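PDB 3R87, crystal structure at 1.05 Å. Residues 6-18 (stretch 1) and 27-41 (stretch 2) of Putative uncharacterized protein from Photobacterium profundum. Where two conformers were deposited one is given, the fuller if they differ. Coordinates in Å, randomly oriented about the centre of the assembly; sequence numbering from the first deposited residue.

Stretch 1, residues 6-18: IYHHPVQIYYEDT
Stretch 2 27-41: PNFLKYFERAREHVI

Strand 7-12 lies across helix 28-41 with its axis 8.7 Å away at closest approach and the N-to-C directions at 133°, so the chains run roughly against each other. In register, Tyr 7 CA lies 7.2 Å from Val 40 CA, His 9 CA 5.8 Å from Ala 36 CA, and Val 11 CA 7.1 Å from Tyr 32 CA. Extended phi/psi, from -97/149 at Tyr 7 to -135/123 at Val 11, turns alternate CB atoms toward the helix, whose phi/psi stay near -63/-40.

Of these CA pairs, His 9 and Ala 36 are closest; the short side chain of Ala 36, its CB directed sideways, leaves room for His 9, whose CB lies 4.0 Å from Ala 36 CB. With chi1 t (174°) and chi2 63°, the His 9 ring forms an offset stack with His 39 (chi1 m), centroids 4.5 Å apart and planes at 21°; His 9 CE1 comes within 3.6 Å of His 39 CD2.

Two valines act as knobs against flat rings. Val 40 (t) sets CG2 4.0 Å from the centroid of the Tyr 7 ring (chi1 m, chi2 -98°), 25° off its normal. Val 11 (t) sets CG1 3.8 Å from the Tyr 32 ring centroid, only 9° off the normal. Ile 13 (m, m) adds CD1 at 4.0 Å from Tyr 32 CE2.

Beyond the strand, Asp 17 (chi1 m) supplies the polar anchor. Tyr 32 (chi1 -53°, chi2 -24°) donates from OH to Asp 17 OD1 at 2.7 Å, near the ring plane, while Tyr 14 N donates to Asp 17 OD2 at 2.8 Å. Asn 28 (m) donates from ND2 to Asp 17 O at 3.0 Å, angle 136°.

Extended Arg 35 (m, t, t) reaches water 1, which links its NH1 to Gln 12 O, and water 3, which links its NH2 to Asp 17 OD1. The contact buries 552 Å², both sides summed; Val 11, Tyr 32 and Val 40 are buried, apolar surface on apolar surface, with the Tyr 32 hydroxyl satisfied by Asp 17, whereas His 39 is exposed.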

# COMPACT_ATOMS: atom_id res chain seq x y z
N ILE A 6 -9.61 -25.30 10.01
CA ILE A 6 -9.75 -23.97 9.46
C ILE A 6 -9.63 -22.93 10.57
O ILE A 6 -10.31 -23.01 11.58
CB ILE A 6 -11.02 -23.83 8.65
CG1 ILE A 6 -11.00 -24.79 7.44
CG2 ILE A 6 -11.26 -22.39 8.26
CD1 ILE A 6 -12.28 -24.83 6.60
N TYR A 7 -8.74 -21.98 10.40
CA TYR A 7 -8.58 -20.81 11.25
C TYR A 7 -9.33 -19.64 10.63
O TYR A 7 -9.39 -19.55 9.40
CB TYR A 7 -7.09 -20.45 11.40
CG TYR A 7 -6.30 -21.53 12.09
CD1 TYR A 7 -6.02 -21.44 13.45
CD2 TYR A 7 -5.80 -22.62 11.41
CE1 TYR A 7 -5.30 -22.47 14.09
CE2 TYR A 7 -5.08 -23.66 12.05
CZ TYR A 7 -4.83 -23.55 13.36
OH TYR A 7 -4.13 -24.55 13.99
N HIS A 8 -9.83 -18.75 11.44
CA HIS A 8 -10.61 -17.62 11.02
C HIS A 8 -9.93 -16.33 11.46
O HIS A 8 -9.54 -16.21 12.62
CB HIS A 8 -12.02 -17.68 11.65
CG HIS A 8 -12.80 -18.88 11.23
ND1 HIS A 8 -13.71 -18.85 10.23
CD2 HIS A 8 -12.78 -20.16 11.70
CE1 HIS A 8 -14.24 -20.07 10.06
NE2 HIS A 8 -13.68 -20.87 10.95
N HIS A 9 -9.86 -15.34 10.57
CA HIS A 9 -9.28 -14.03 10.88
C HIS A 9 -10.08 -12.99 10.19
O HIS A 9 -10.19 -13.00 8.98
CB HIS A 9 -7.81 -14.00 10.38
CG HIS A 9 -7.16 -12.63 10.54
ND1 HIS A 9 -6.97 -12.07 11.76
CD2 HIS A 9 -6.78 -11.67 9.61
CE1 HIS A 9 -6.49 -10.83 11.59
NE2 HIS A 9 -6.30 -10.59 10.30
N PRO A 10 -10.66 -12.04 10.92
CA PRO A 10 -11.50 -11.02 10.27
C PRO A 10 -10.66 -9.95 9.62
O PRO A 10 -9.62 -9.56 10.15
CB PRO A 10 -12.31 -10.43 11.43
CG PRO A 10 -11.41 -10.65 12.64
CD PRO A 10 -10.66 -11.88 12.41
N VAL A 11 -11.13 -9.42 8.50
CA VAL A 11 -10.52 -8.28 7.86
C VAL A 11 -11.60 -7.30 7.46
O VAL A 11 -12.50 -7.66 6.67
CB VAL A 11 -9.67 -8.69 6.60
CG1 VAL A 11 -9.27 -7.43 5.80
CG2 VAL A 11 -8.45 -9.46 7.10
N GLN A 12 -11.51 -6.06 7.94
CA GLN A 12 -12.42 -5.02 7.52
C GLN A 12 -11.83 -4.28 6.33
O GLN A 12 -10.63 -4.01 6.27
CB GLN A 12 -12.71 -4.06 8.65
CG GLN A 12 -13.71 -3.00 8.29
CD GLN A 12 -14.38 -2.30 9.42
OE1 GLN A 12 -14.56 -2.86 10.52
NE2 GLN A 12 -14.83 -1.10 9.18
N ILE A 13 -12.70 -3.91 5.38
CA ILE A 13 -12.31 -3.22 4.15
C ILE A 13 -12.51 -1.71 4.34
O ILE A 13 -13.65 -1.24 4.51
CB ILE A 13 -13.14 -3.74 2.98
CG1 ILE A 13 -13.00 -5.27 2.83
CG2 ILE A 13 -12.76 -3.02 1.69
CD1 ILE A 13 -11.59 -5.79 2.76
N TYR A 14 -11.42 -0.97 4.29
CA TYR A 14 -11.39 0.47 4.48
C TYR A 14 -11.09 1.16 3.15
O TYR A 14 -10.88 0.52 2.11
CB TYR A 14 -10.32 0.84 5.51
CG TYR A 14 -10.52 0.22 6.86
CD1 TYR A 14 -11.37 0.84 7.81
CD2 TYR A 14 -9.85 -0.91 7.24
CE1 TYR A 14 -11.51 0.29 9.09
CE2 TYR A 14 -10.00 -1.47 8.50
CZ TYR A 14 -10.82 -0.84 9.43
OH TYR A 14 -10.93 -1.38 10.69
N TYR A 15 -11.00 2.50 3.14
CA TYR A 15 -10.66 3.21 1.92
C TYR A 15 -9.31 2.78 1.34
O TYR A 15 -9.13 2.77 0.13
CB TYR A 15 -10.63 4.73 2.16
CG TYR A 15 -11.98 5.41 1.96
CD1 TYR A 15 -12.95 5.41 2.90
CD2 TYR A 15 -12.22 6.07 0.79
CE1 TYR A 15 -14.20 6.07 2.67
CE2 TYR A 15 -13.45 6.74 0.55
CZ TYR A 15 -14.41 6.65 1.48
OH TYR A 15 -15.64 7.29 1.29
N GLU A 16 -8.35 2.42 2.19
CA GLU A 16 -7.03 1.99 1.69
C GLU A 16 -7.12 0.74 0.84
O GLU A 16 -6.14 0.41 0.15
CB GLU A 16 -6.12 1.70 2.86
CG GLU A 16 -6.54 0.53 3.72
CD GLU A 16 -5.89 0.51 5.10
OE1 GLU A 16 -4.94 -0.30 5.27
OE2 GLU A 16 -6.28 1.31 5.96
N ASP A 17 -8.20 -0.04 0.96
CA ASP A 17 -8.30 -1.36 0.34
C ASP A 17 -8.94 -1.33 -1.03
O ASP A 17 -8.76 -2.30 -1.79
CB ASP A 17 -9.10 -2.26 1.28
CG ASP A 17 -8.40 -2.43 2.63
OD1 ASP A 17 -7.27 -3.01 2.59
OD2 ASP A 17 -8.90 -1.96 3.66
N THR A 18 -9.76 -0.33 -1.32
CA THR A 18 -10.55 -0.29 -2.55
C THR A 18 -9.81 0.49 -3.63
O THR A 18 -8.89 1.27 -3.35
CB THR A 18 -11.91 0.29 -2.31
OG1 THR A 18 -11.73 1.64 -1.85
CG2 THR A 18 -12.71 -0.54 -1.29
N PRO A 27 -4.22 -7.01 -5.44
CA PRO A 27 -3.02 -7.36 -4.69
C PRO A 27 -3.21 -7.35 -3.20
O PRO A 27 -2.50 -8.03 -2.43
CB PRO A 27 -1.99 -6.34 -5.14
CG PRO A 27 -2.46 -5.99 -6.53
CD PRO A 27 -3.97 -5.92 -6.41
N ASN A 28 -4.20 -6.58 -2.71
CA ASN A 28 -4.39 -6.50 -1.26
C ASN A 28 -4.79 -7.83 -0.65
O ASN A 28 -4.54 -8.04 0.54
CB ASN A 28 -5.46 -5.44 -0.95
CG ASN A 28 -4.97 -4.05 -1.30
OD1 ASN A 28 -3.76 -3.80 -1.34
ND2 ASN A 28 -5.87 -3.14 -1.58
N PHE A 29 -5.42 -8.73 -1.42
CA PHE A 29 -5.80 -10.00 -0.82
C PHE A 29 -4.61 -10.77 -0.31
O PHE A 29 -4.71 -11.50 0.70
CB PHE A 29 -6.65 -10.81 -1.79
CG PHE A 29 -7.96 -10.19 -2.11
CD1 PHE A 29 -8.94 -10.01 -1.11
CD2 PHE A 29 -8.26 -9.74 -3.38
CE1 PHE A 29 -10.15 -9.48 -1.39
CE2 PHE A 29 -9.50 -9.20 -3.68
CZ PHE A 29 -10.48 -9.07 -2.69
N LEU A 30 -3.45 -10.70 -0.99
CA LEU A 30 -2.29 -11.38 -0.47
C LEU A 30 -1.80 -10.79 0.83
O LEU A 30 -1.22 -11.50 1.66
CB LEU A 30 -1.13 -11.48 -1.46
CG LEU A 30 -1.18 -12.62 -2.48
CD1 LEU A 30 -0.19 -12.14 -3.61
CD2 LEU A 30 -0.96 -13.99 -1.85
N LYS A 31 -2.04 -9.48 1.04
CA LYS A 31 -1.72 -8.89 2.36
C LYS A 31 -2.59 -9.55 3.45
O LYS A 31 -2.09 -9.86 4.54
CB LYS A 31 -1.99 -7.37 2.35
CG LYS A 31 -1.14 -6.62 1.39
CD LYS A 31 -1.48 -5.14 1.37
CE LYS A 31 -0.58 -4.40 0.35
NZ LYS A 31 -0.45 -2.92 0.62
N TYR A 32 -3.90 -9.68 3.16
CA TYR A 32 -4.78 -10.24 4.17
C TYR A 32 -4.38 -11.69 4.48
O TYR A 32 -4.45 -12.11 5.62
CB TYR A 32 -6.22 -10.23 3.68
CG TYR A 32 -6.72 -8.87 3.20
CD1 TYR A 32 -6.16 -7.65 3.61
CD2 TYR A 32 -7.74 -8.84 2.27
CE1 TYR A 32 -6.61 -6.46 3.06
CE2 TYR A 32 -8.21 -7.65 1.71
CZ TYR A 32 -7.60 -6.46 2.11
OH TYR A 32 -8.02 -5.31 1.50
N PHE A 33 -3.97 -12.44 3.44
CA PHE A 33 -3.52 -13.79 3.64
C PHE A 33 -2.28 -13.82 4.52
O PHE A 33 -2.14 -14.70 5.36
CB PHE A 33 -3.31 -14.50 2.33
CG PHE A 33 -4.55 -14.84 1.55
CD1 PHE A 33 -5.83 -14.79 2.09
CD2 PHE A 33 -4.44 -15.29 0.24
CE1 PHE A 33 -6.94 -15.20 1.40
CE2 PHE A 33 -5.58 -15.70 -0.46
CZ PHE A 33 -6.82 -15.64 0.10
N GLU A 34 -1.35 -12.87 4.31
CA GLU A 34 -0.16 -12.77 5.13
C GLU A 34 -0.54 -12.55 6.60
O GLU A 34 0.01 -13.22 7.49
CB GLU A 34 0.76 -11.68 4.60
CG GLU A 34 2.16 -11.72 5.16
CD GLU A 34 2.31 -11.21 6.61
OE1 GLU A 34 1.64 -10.31 7.00
OE2 GLU A 34 3.19 -11.71 7.36
N ARG A 35 -1.45 -11.61 6.87
CA ARG A 35 -1.87 -11.35 8.23
C ARG A 35 -2.38 -12.63 8.87
O ARG A 35 -2.10 -12.96 10.02
CB ARG A 35 -2.98 -10.30 8.28
CG ARG A 35 -2.62 -8.95 7.71
CD ARG A 35 -3.83 -8.05 7.77
NE ARG A 35 -3.67 -6.87 6.95
CZ ARG A 35 -4.63 -6.02 6.64
NH1 ARG A 35 -5.85 -6.20 7.16
NH2 ARG A 35 -4.40 -5.05 5.78
N ALA A 36 -3.24 -13.34 8.12
CA ALA A 36 -3.90 -14.52 8.66
C ALA A 36 -2.86 -15.60 8.98
O ALA A 36 -3.02 -16.31 10.00
CB ALA A 36 -4.96 -14.98 7.69
N ARG A 37 -1.85 -15.79 8.14
CA ARG A 37 -0.80 -16.74 8.47
C ARG A 37 -0.08 -16.33 9.74
O ARG A 37 0.27 -17.19 10.56
CB ARG A 37 0.19 -16.93 7.34
CG ARG A 37 -0.40 -17.51 6.09
CD ARG A 37 0.65 -17.91 5.05
NE ARG A 37 1.48 -16.77 4.62
CZ ARG A 37 1.17 -15.94 3.63
NH1 ARG A 37 0.07 -16.06 2.93
NH2 ARG A 37 2.03 -14.96 3.32
N GLU A 38 0.18 -15.04 9.92
CA GLU A 38 0.84 -14.61 11.16
C GLU A 38 0.05 -14.99 12.38
O GLU A 38 0.63 -15.38 13.38
CB GLU A 38 1.10 -13.10 11.18
CG GLU A 38 2.05 -12.60 10.11
CD GLU A 38 2.67 -11.29 10.48
OE1 GLU A 38 2.74 -10.93 11.67
OE2 GLU A 38 3.18 -10.57 9.58
N HIS A 39 -1.27 -14.87 12.32
CA HIS A 39 -2.10 -15.22 13.46
C HIS A 39 -2.11 -16.71 13.72
O HIS A 39 -2.26 -17.11 14.88
CB HIS A 39 -3.51 -14.67 13.31
CG HIS A 39 -3.54 -13.20 13.57
ND1 HIS A 39 -3.75 -12.66 14.81
CD2 HIS A 39 -3.40 -12.14 12.75
CE1 HIS A 39 -3.66 -11.33 14.75
NE2 HIS A 39 -3.43 -10.99 13.49
N VAL A 40 -1.96 -17.57 12.71
CA VAL A 40 -1.81 -19.00 12.93
C VAL A 40 -0.49 -19.27 13.62
O VAL A 40 -0.41 -20.07 14.59
CB VAL A 40 -1.94 -19.79 11.64
CG1 VAL A 40 -1.62 -21.26 11.86
CG2 VAL A 40 -3.30 -19.63 11.05
N ILE A 41 0.58 -18.65 13.15
CA ILE A 41 1.92 -18.90 13.63
C ILE A 41 2.21 -18.31 15.02
O ILE A 41 2.86 -18.94 15.84
CB ILE A 41 2.96 -18.38 12.61
CG1 ILE A 41 2.88 -19.16 11.29
CG2 ILE A 41 4.38 -18.40 13.22
CD1 ILE A 41 3.56 -18.44 10.15
O HOH W 1 -7.87 -4.02 6.85
O HOH W 2 -5.34 -0.41 -2.46
O HOH W 3 -6.13 -2.89 5.08